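Local coordinates for phosphoribosylaminoimidazole-succinocarboxamide synthase (Saccharomyces cerevisiae, PDB 2CNU), which catalyses the ATP-dependent joining of L-aspartate to 4-carboxy-5-aminoimidazole ribotide to form SAICAR, a step of de novo purine biosynthesis, at residues Gly54-Lys59 with Lys291-Tyr296; Gln261-Trp266 with Gln282-Arg287. All coordinates share one frame; numbering follows the deposited sequence.

Overall arrangement
From the N terminus the chain forms strands 14-17, 21-27 and 30-35 of an antiparallel sheet and, after two short strands, helix 53-67, which supplies Gly54-Lys59. It runs on through strands of the mixed sheet, on both sides of helix 185-209 in sequence, before reaching helix 261-269, the first half of contact 2. A short connection leads into helix 282-300, whose first turns close contact 2 as a small loop. Further along the same helix, Lys291-Tyr296 closes contact 1, a loop of 231 residues in which contact 2 is nested. Helix 282-300 thus joins an early helix to a late one. The contact centres lie about 16 Å apart, and Lys291 packs on Phe262 in the conformers given.

Contact 1. Residues Gly54-Lys59 with Lys291-Tyr296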
loop_
_atom_site.group_PDB
_atom_site.type_symbol
_atom_site.label_atom_id
_atom_site.label_comp_id
_atom_site.label_asym_id
_atom_site.label_seq_id
_atom_site.Cartn_x
_atom_site.Cartn_y
_atom_site.Cartn_z
ATOM N N GLY A 54 -10.162 5.724 -2.760
ATOM C CA GLY A 54 -9.548 5.949 -1.451
ATOM C C GLY A 54 -10.411 5.435 -0.306
ATOM O O GLY A 54 -9.866 5.085 0.745
ATOM N N ILE A 55 -11.729 5.407 -0.481
ATOM C CA ILE A 55 -12.594 4.797 0.531
ATOM C C ILE A 55 -12.347 3.295 0.567
ATOM O O ILE A 55 -12.148 2.683 1.614
ATOM C CB ILE A 55 -14.070 5.124 0.291
ATOM C CG1 ILE A 55 -14.280 6.643 0.437
ATOM C CG2 ILE A 55 -14.922 4.327 1.251
ATOM C CD1 ILE A 55 -15.677 7.098 0.020
ATOM N N LEU A 56 -12.397 2.671 -0.624
ATOM C CA LEU A 56 -12.207 1.225 -0.730
ATOM C C LEU A 56 -10.873 0.827 -0.143
ATOM O O LEU A 56 -10.769 -0.168 0.584
ATOM C CB LEU A 56 -12.305 0.808 -2.186
ATOM C CG LEU A 56 -13.772 0.862 -2.682
ATOM C CD1 LEU A 56 -13.823 1.027 -4.199
ATOM C CD2 LEU A 56 -14.552 -0.348 -2.259
ATOM N N LEU A 57 -9.801 1.526 -0.486
ATOM C CA LEU A 57 -8.475 1.132 -0.012
ATOM C C LEU A 57 -8.324 1.399 1.447
ATOM O O LEU A 57 -7.617 0.652 2.144
ATOM C CB LEU A 57 -7.364 1.765 -0.852
ATOM C CG LEU A 57 -7.321 1.323 -2.320
ATOM C CD1 LEU A 57 -5.980 1.751 -2.918
ATOM C CD2 LEU A 57 -7.715 -0.057 -2.608
ATOM N N THR A 58 -8.911 2.466 1.981
ATOM C CA THR A 58 -8.887 2.715 3.418
ATOM C C THR A 58 -9.564 1.589 4.140
ATOM O O THR A 58 -9.036 1.028 5.106
ATOM C CB THR A 58 -9.490 4.105 3.745
ATOM O OG1 THR A 58 -8.653 5.100 3.195
ATOM C CG2 THR A 58 -9.592 4.326 5.208
ATOM N N LYS A 59 -10.770 1.232 3.700
ATOM C CA LYS A 59 -11.494 0.167 4.352
ATOM C C LYS A 59 -10.763 -1.163 4.242
ATOM O O LYS A 59 -10.801 -1.974 5.153
ATOM C CB LYS A 59 -12.918 0.123 3.863
ATOM C CG LYS A 59 -13.684 1.399 4.200
ATOM C CD LYS A 59 -15.060 1.410 3.641
ATOM C CE LYS A 59 -15.992 0.543 4.471
ATOM N NZ LYS A 59 -16.204 1.001 5.871
ATOM N N LYS A 291 -12.956 -3.002 -10.453
ATOM C CA LYS A 291 -11.935 -3.939 -10.035
ATOM C C LYS A 291 -11.522 -3.678 -8.584
ATOM O O LYS A 291 -11.230 -4.616 -7.853
ATOM C CB LYS A 291 -10.857 -3.950 -11.026
ATOM C CG LYS A 291 -9.997 -5.124 -10.922
ATOM C CD LYS A 291 -10.692 -6.443 -11.167
ATOM C CE LYS A 291 -9.818 -7.605 -11.271
ATOM N NZ LYS A 291 -9.045 -7.687 -12.372
ATOM N N TYR A 292 -11.439 -2.420 -8.134
ATOM C CA TYR A 292 -11.201 -2.158 -6.713
ATOM C C TYR A 292 -12.332 -2.692 -5.844
ATOM O O TYR A 292 -12.094 -3.228 -4.752
ATOM C CB TYR A 292 -11.034 -0.653 -6.439
ATOM C CG TYR A 292 -9.702 -0.103 -6.910
ATOM C CD1 TYR A 292 -8.518 -0.617 -6.411
ATOM C CD2 TYR A 292 -9.640 0.909 -7.836
ATOM C CE1 TYR A 292 -7.287 -0.119 -6.848
ATOM C CE2 TYR A 292 -8.449 1.446 -8.258
ATOM C CZ TYR A 292 -7.276 0.878 -7.788
ATOM O OH TYR A 292 -6.096 1.418 -8.237
ATOM N N ILE A 293 -13.570 -2.542 -6.266
ATOM C CA ILE A 293 -14.714 -3.070 -5.504
ATOM C C ILE A 293 -14.553 -4.553 -5.427
ATOM O O ILE A 293 -14.752 -5.152 -4.361
ATOM C CB ILE A 293 -16.050 -2.650 -6.145
ATOM C CG1 ILE A 293 -16.219 -1.130 -6.006
ATOM C CG2 ILE A 293 -17.198 -3.423 -5.521
ATOM C CD1 ILE A 293 -17.308 -0.581 -6.900
ATOM N N GLU A 294 -14.211 -5.236 -6.509
ATOM C CA GLU A 294 -14.067 -6.686 -6.474
ATOM C C GLU A 294 -12.932 -7.087 -5.536
ATOM O O GLU A 294 -13.058 -8.060 -4.809
ATOM C CB GLU A 294 -13.818 -7.184 -7.936
ATOM C CG GLU A 294 -13.616 -8.618 -8.125
ATOM C CD GLU A 294 -14.764 -9.455 -7.767
ATOM O OE1 GLU A 294 -14.512 -10.702 -7.663
ATOM O OE2 GLU A 294 -15.918 -9.026 -7.617
ATOM N N ALA A 295 -11.800 -6.377 -5.558
ATOM C CA ALA A 295 -10.720 -6.695 -4.610
ATOM C C ALA A 295 -11.184 -6.569 -3.198
ATOM O O ALA A 295 -10.911 -7.412 -2.328
ATOM C CB ALA A 295 -9.516 -5.768 -4.804
ATOM N N TYR A 296 -11.870 -5.459 -2.898
ATOM C CA TYR A 296 -12.345 -5.182 -1.563
ATOM C C TYR A 296 -13.307 -6.291 -1.081
ATOM O O TYR A 296 -13.189 -6.809 0.037
ATOM C CB TYR A 296 -13.040 -3.804 -1.537
ATOM C CG TYR A 296 -13.798 -3.542 -0.245
ATOM C CD1 TYR A 296 -15.159 -3.683 -0.205
ATOM C CD2 TYR A 296 -13.122 -3.175 0.898
ATOM C CE1 TYR A 296 -15.822 -3.511 1.022
ATOM C CE2 TYR A 296 -13.759 -3.000 2.069
ATOM C CZ TYR A 296 -15.131 -3.136 2.127
ATOM O OH TYR A 296 -15.761 -2.973 3.351
#
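Leu56 supplies most of the apolar packing between helix 53-67 and helix 282-300, dividing its two methyl groups among three residues of Lys291-Tyr296. CD1 reaches Ile293 CG1 at 3.7 Å and also lies against Tyr292 CB, while CD2 rests on Tyr296 CB at 3.8 Å, close to the root of the ring. With CG anti to the carbonyl carbon (chi1 -73°), the isobutyl group swings across the gap between the helices, where its line runs at about a right angle to the Tyr296 side chain. Leu57 adds a second apolar touch, its CD2 standing 3.9 Å from Tyr292 CD1.

The second group of contacts involves the Tyr296 ring and brings polar atoms close without a hydrogen bond. Placed by a chi1 of 169°, with CG opposite the backbone N, this ring reaches over to the other helix, bringing its CD2 within 3.8 Å of Leu56 O. Further out, in the lysine conformer given, Lys59 CB lies 3.7 Å from Tyr296 CE2, and Lys59 CE lies near the phenol oxygen. The bends at chi3 and chi4 of this conformer then carry the amine away from the ring.

Hydrogen bonds stay within the helices or lead to other parts of the chain. Thr58 OG1 donates to Gly54 O at 2.7 Å, so this carbonyl accepts from both the hydroxyl and the backbone N of Thr58; Gly54 N is bound by Asp37 OD2 at the start of the helix. Leu56 also touches Trp304, and Tyr292 touches Ile39.

The segment axes run nearly parallel, 17° apart with a closest approach of 9.8 Å. No hydrogen bond crosses between the segments, so leucine methyls, isoleucine and tyrosine carbons hold these two distant parts of the chain together by van der Waals packing.

Contact 2. Residues Gln261-Trp266 with Gln282-Arg287; sequences QFLRDW and QDIVDR. With ASP (aspartic acid), chain B; SO4 (sulfate ion), chain H.
Ile284 faces helix 261-269 and presents each of its branches to a different neighbour. Its CD1 meets Trp266 CB at 3.7 Å and approaches Phe262 O, while CG1 lies obliquely near the root of the indole. CG2, set opposite the backbone N, packs on Leu263 CD1 at 3.8 Å, the two side chains crossing at about a right angle. The helices pack roughly antiparallel, segment axes 158° apart, and Met280 and Pro281 of their connection touch Leu263 and Trp266 respectively.

Phe262 has the next largest share of the contact and serves as a platform for Arg287. Arg287 CG sits over one face of the ring, 3.6 Å from its centroid and displaced toward the CD2-CE2 rim, in a CH-pi contact. Bends at chi2 and chi3 turn the rest of the arginine, leaving its guanidinium 82° from the ring plane, so the aliphatic stem does the touching. Both residues have a second deposited conformer, in keeping with some mobility at this surface.

Away from helix 282-300, the extended side chain of Arg264, in one of two conformers, reaches out to bound aspartic acid, a substrate of the enzyme, and a sulfate probably from the crystallisation liquor. Arg264 NE donates to aspartic acid O at 2.8 Å and NH2 to sulfate O2 at 2.9 Å; both oxygens lie at the guanidinium edge, near its plane. Gln261 NE2 also donates to that sulfate oxygen and, at 2.9 Å, to Asp265 OD2. Ser40 OG and Tyr42 N also hydrogen-bond to the aspartic acid, and Tyr42 OH to the sulfate.

Carbon-to-carbon packing thus joins helix 261-269 to helix 282-300, while its arginine and amide N-H groups meet anions, the guanidinium charge probably strengthening their binding; the sulfate may mark an anion-binding pocket.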
loop_
_atom_site.group_PDB
_atom_site.type_symbol
_atom_site.label_atom_id
_atom_site.label_comp_id
_atom_site.label_asym_id
_atom_site.label_seq_id
_atom_site.Cartn_x
_atom_site.Cartn_y
_atom_site.Cartn_z
ATOM N N GLN A 261 -4.307 -3.440 -14.961
ATOM C CA GLN A 261 -3.993 -3.870 -16.327
ATOM C C GLN A 261 -4.827 -3.108 -17.327
ATOM O O GLN A 261 -4.348 -2.804 -18.435
ATOM C CB GLN A 261 -4.174 -5.374 -16.528
ATOM C CG GLN A 261 -3.451 -5.828 -17.741
ATOM C CD GLN A 261 -1.960 -5.610 -17.578
ATOM O OE1 GLN A 261 -1.354 -6.031 -16.601
ATOM N NE2 GLN A 261 -1.328 -4.983 -18.563
ATOM N N PHE A 262 -6.079 -2.833 -17.002
ATOM C CA PHE A 262 -6.968 -2.168 -17.980
ATOM C C PHE A 262 -6.399 -0.786 -18.295
ATOM O O PHE A 262 -6.350 -0.365 -19.463
ATOM C CB PHE A 262 -8.391 -1.929 -17.435
ATOM C CG PHE A 262 -8.963 -3.053 -16.641
ATOM C CD1 PHE A 262 -8.849 -4.357 -17.082
ATOM C CD2 PHE A 262 -9.639 -2.811 -15.435
ATOM C CE1 PHE A 262 -9.391 -5.409 -16.328
ATOM C CE2 PHE A 262 -10.217 -3.855 -14.711
ATOM C CZ PHE A 262 -10.068 -5.147 -15.146
ATOM N N LEU A 263 -5.983 -0.074 -17.251
ATOM C CA LEU A 263 -5.390 1.235 -17.405
ATOM C C LEU A 263 -4.060 1.173 -18.172
ATOM O O LEU A 263 -3.819 1.953 -19.091
ATOM C CB LEU A 263 -5.223 1.873 -16.017
ATOM C CG LEU A 263 -4.423 3.165 -15.946
ATOM C CD1 LEU A 263 -5.062 4.213 -16.844
ATOM C CD2 LEU A 263 -4.354 3.636 -14.555
ATOM N N ARG A 264 -3.183 0.261 -17.750
ATOM C CA ARG A 264 -1.893 0.124 -18.404
ATOM C C ARG A 264 -2.029 -0.165 -19.872
ATOM O O ARG A 264 -1.297 0.394 -20.708
ATOM C CB ARG A 264 -1.092 -0.987 -17.757
ATOM C CG ARG A 264 -0.525 -0.728 -16.395
ATOM C CD ARG A 264 0.391 -1.899 -16.059
ATOM N NE ARG A 264 0.782 -1.876 -14.677
ATOM C CZ ARG A 264 1.326 -2.933 -14.050
ATOM N NH1 ARG A 264 1.589 -2.957 -12.760
ATOM N NH2 ARG A 264 1.553 -4.003 -14.772
ATOM N N ASP A 265 -2.953 -1.047 -20.224
ATOM C CA ASP A 265 -3.107 -1.396 -21.629
ATOM C C ASP A 265 -3.556 -0.180 -22.407
ATOM O O ASP A 265 -3.073 0.020 -23.524
ATOM C CB ASP A 265 -4.142 -2.512 -21.788
ATOM C CG ASP A 265 -3.662 -3.867 -21.303
ATOM O OD1 ASP A 265 -4.498 -4.757 -21.207
ATOM O OD2 ASP A 265 -2.445 -4.018 -21.056
ATOM N N TRP A 266 -4.473 0.632 -21.896
ATOM C CA TRP A 266 -4.898 1.830 -22.585
ATOM C C TRP A 266 -3.741 2.804 -22.733
ATOM O O TRP A 266 -3.511 3.413 -23.826
ATOM C CB TRP A 266 -6.083 2.478 -21.866
ATOM C CG TRP A 266 -6.536 3.709 -22.527
ATOM C CD1 TRP A 266 -7.241 3.790 -23.675
ATOM C CD2 TRP A 266 -6.182 5.068 -22.200
ATOM N NE1 TRP A 266 -7.398 5.094 -24.051
ATOM C CE2 TRP A 266 -6.719 5.889 -23.191
ATOM C CE3 TRP A 266 -5.452 5.630 -21.178
ATOM C CZ2 TRP A 266 -6.597 7.270 -23.173
ATOM C CZ3 TRP A 266 -5.289 7.002 -21.176
ATOM C CH2 TRP A 266 -5.884 7.792 -22.145
ATOM N N GLN A 282 -13.597 7.528 -19.568
ATOM C CA GLN A 282 -14.579 7.056 -18.599
ATOM C C GLN A 282 -14.677 5.539 -18.490
ATOM O O GLN A 282 -14.857 4.998 -17.416
ATOM C CB GLN A 282 -15.945 7.626 -18.977
ATOM C CG GLN A 282 -16.978 7.417 -17.933
ATOM C CD GLN A 282 -16.640 8.201 -16.726
ATOM O OE1 GLN A 282 -16.456 9.397 -16.815
ATOM N NE2 GLN A 282 -16.452 7.556 -15.611
ATOM N N ASP A 283 -14.597 4.852 -19.613
ATOM C CA ASP A 283 -14.690 3.398 -19.534
ATOM C C ASP A 283 -13.532 2.786 -18.736
ATOM O O ASP A 283 -13.733 1.782 -18.038
ATOM C CB ASP A 283 -14.814 2.726 -20.900
ATOM C CG ASP A 283 -13.592 2.897 -21.799
ATOM O OD1 ASP A 283 -13.326 1.974 -22.608
ATOM O OD2 ASP A 283 -12.892 3.931 -21.766
ATOM N N ILE A 284 -12.356 3.395 -18.858
ATOM C CA ILE A 284 -11.203 2.920 -18.096
ATOM C C ILE A 284 -11.415 3.237 -16.612
ATOM O O ILE A 284 -11.138 2.390 -15.747
ATOM C CB ILE A 284 -9.891 3.608 -18.622
ATOM C CG1 ILE A 284 -9.601 3.251 -20.064
ATOM C CG2 ILE A 284 -8.687 3.310 -17.716
ATOM C CD1 ILE A 284 -9.362 1.799 -20.364
ATOM N N VAL A 285 -11.938 4.424 -16.290
ATOM C CA VAL A 285 -12.234 4.781 -14.896
ATOM C C VAL A 285 -13.200 3.748 -14.299
ATOM O O VAL A 285 -13.014 3.217 -13.211
ATOM C CB VAL A 285 -12.799 6.184 -14.801
ATOM C CG1 VAL A 285 -13.284 6.482 -13.406
ATOM C CG2 VAL A 285 -11.753 7.223 -15.250
ATOM N N ASP A 286 -14.313 3.506 -15.040
ATOM C CA ASP A 286 -15.377 2.653 -14.506
ATOM C C ASP A 286 -14.893 1.247 -14.234
ATOM O O ASP A 286 -15.208 0.628 -13.250
ATOM C CB ASP A 286 -16.570 2.635 -15.463
ATOM C CG ASP A 286 -17.275 3.967 -15.594
ATOM O OD1 ASP A 286 -18.116 4.084 -16.520
ATOM O OD2 ASP A 286 -17.077 4.876 -14.771
ATOM N N ARG A 287 -14.160 0.703 -15.190
ATOM C CA ARG A 287 -13.699 -0.677 -15.052
ATOM C C ARG A 287 -12.680 -0.790 -13.923
ATOM O O ARG A 287 -12.688 -1.764 -13.175
ATOM C CB ARG A 287 -13.153 -1.147 -16.387
ATOM C CG ARG A 287 -12.816 -2.614 -16.394
ATOM C CD ARG A 287 -13.877 -3.670 -16.581
ATOM N NE ARG A 287 -14.003 -4.061 -17.983
ATOM C CZ ARG A 287 -15.149 -4.131 -18.641
ATOM N NH1 ARG A 287 -16.305 -3.863 -18.023
ATOM N NH2 ARG A 287 -15.135 -4.453 -19.925
HETATM N N ASP B . 1.650 0.129 -9.800
HETATM C CA ASP B . 1.535 1.167 -10.814
HETATM C C ASP B . 1.457 0.381 -12.178
HETATM O O ASP B . 0.727 -0.641 -12.142
HETATM C CB ASP B . 2.769 2.031 -10.579
HETATM C CG ASP B . 2.570 3.463 -10.895
HETATM O OD1 ASP B . 2.859 4.325 -10.047
HETATM O OD2 ASP B . 2.095 3.733 -11.994
HETATM O OXT ASP B . 1.925 0.672 -13.365
HETATM S S SO4 H . 2.606 -4.253 -18.674
HETATM O O1 SO4 H . 1.882 -4.205 -19.905
HETATM O O2 SO4 H . 1.707 -4.588 -17.612
HETATM O O3 SO4 H . 3.696 -5.171 -18.795
HETATM O O4 SO4 H . 3.247 -2.957 -18.608
#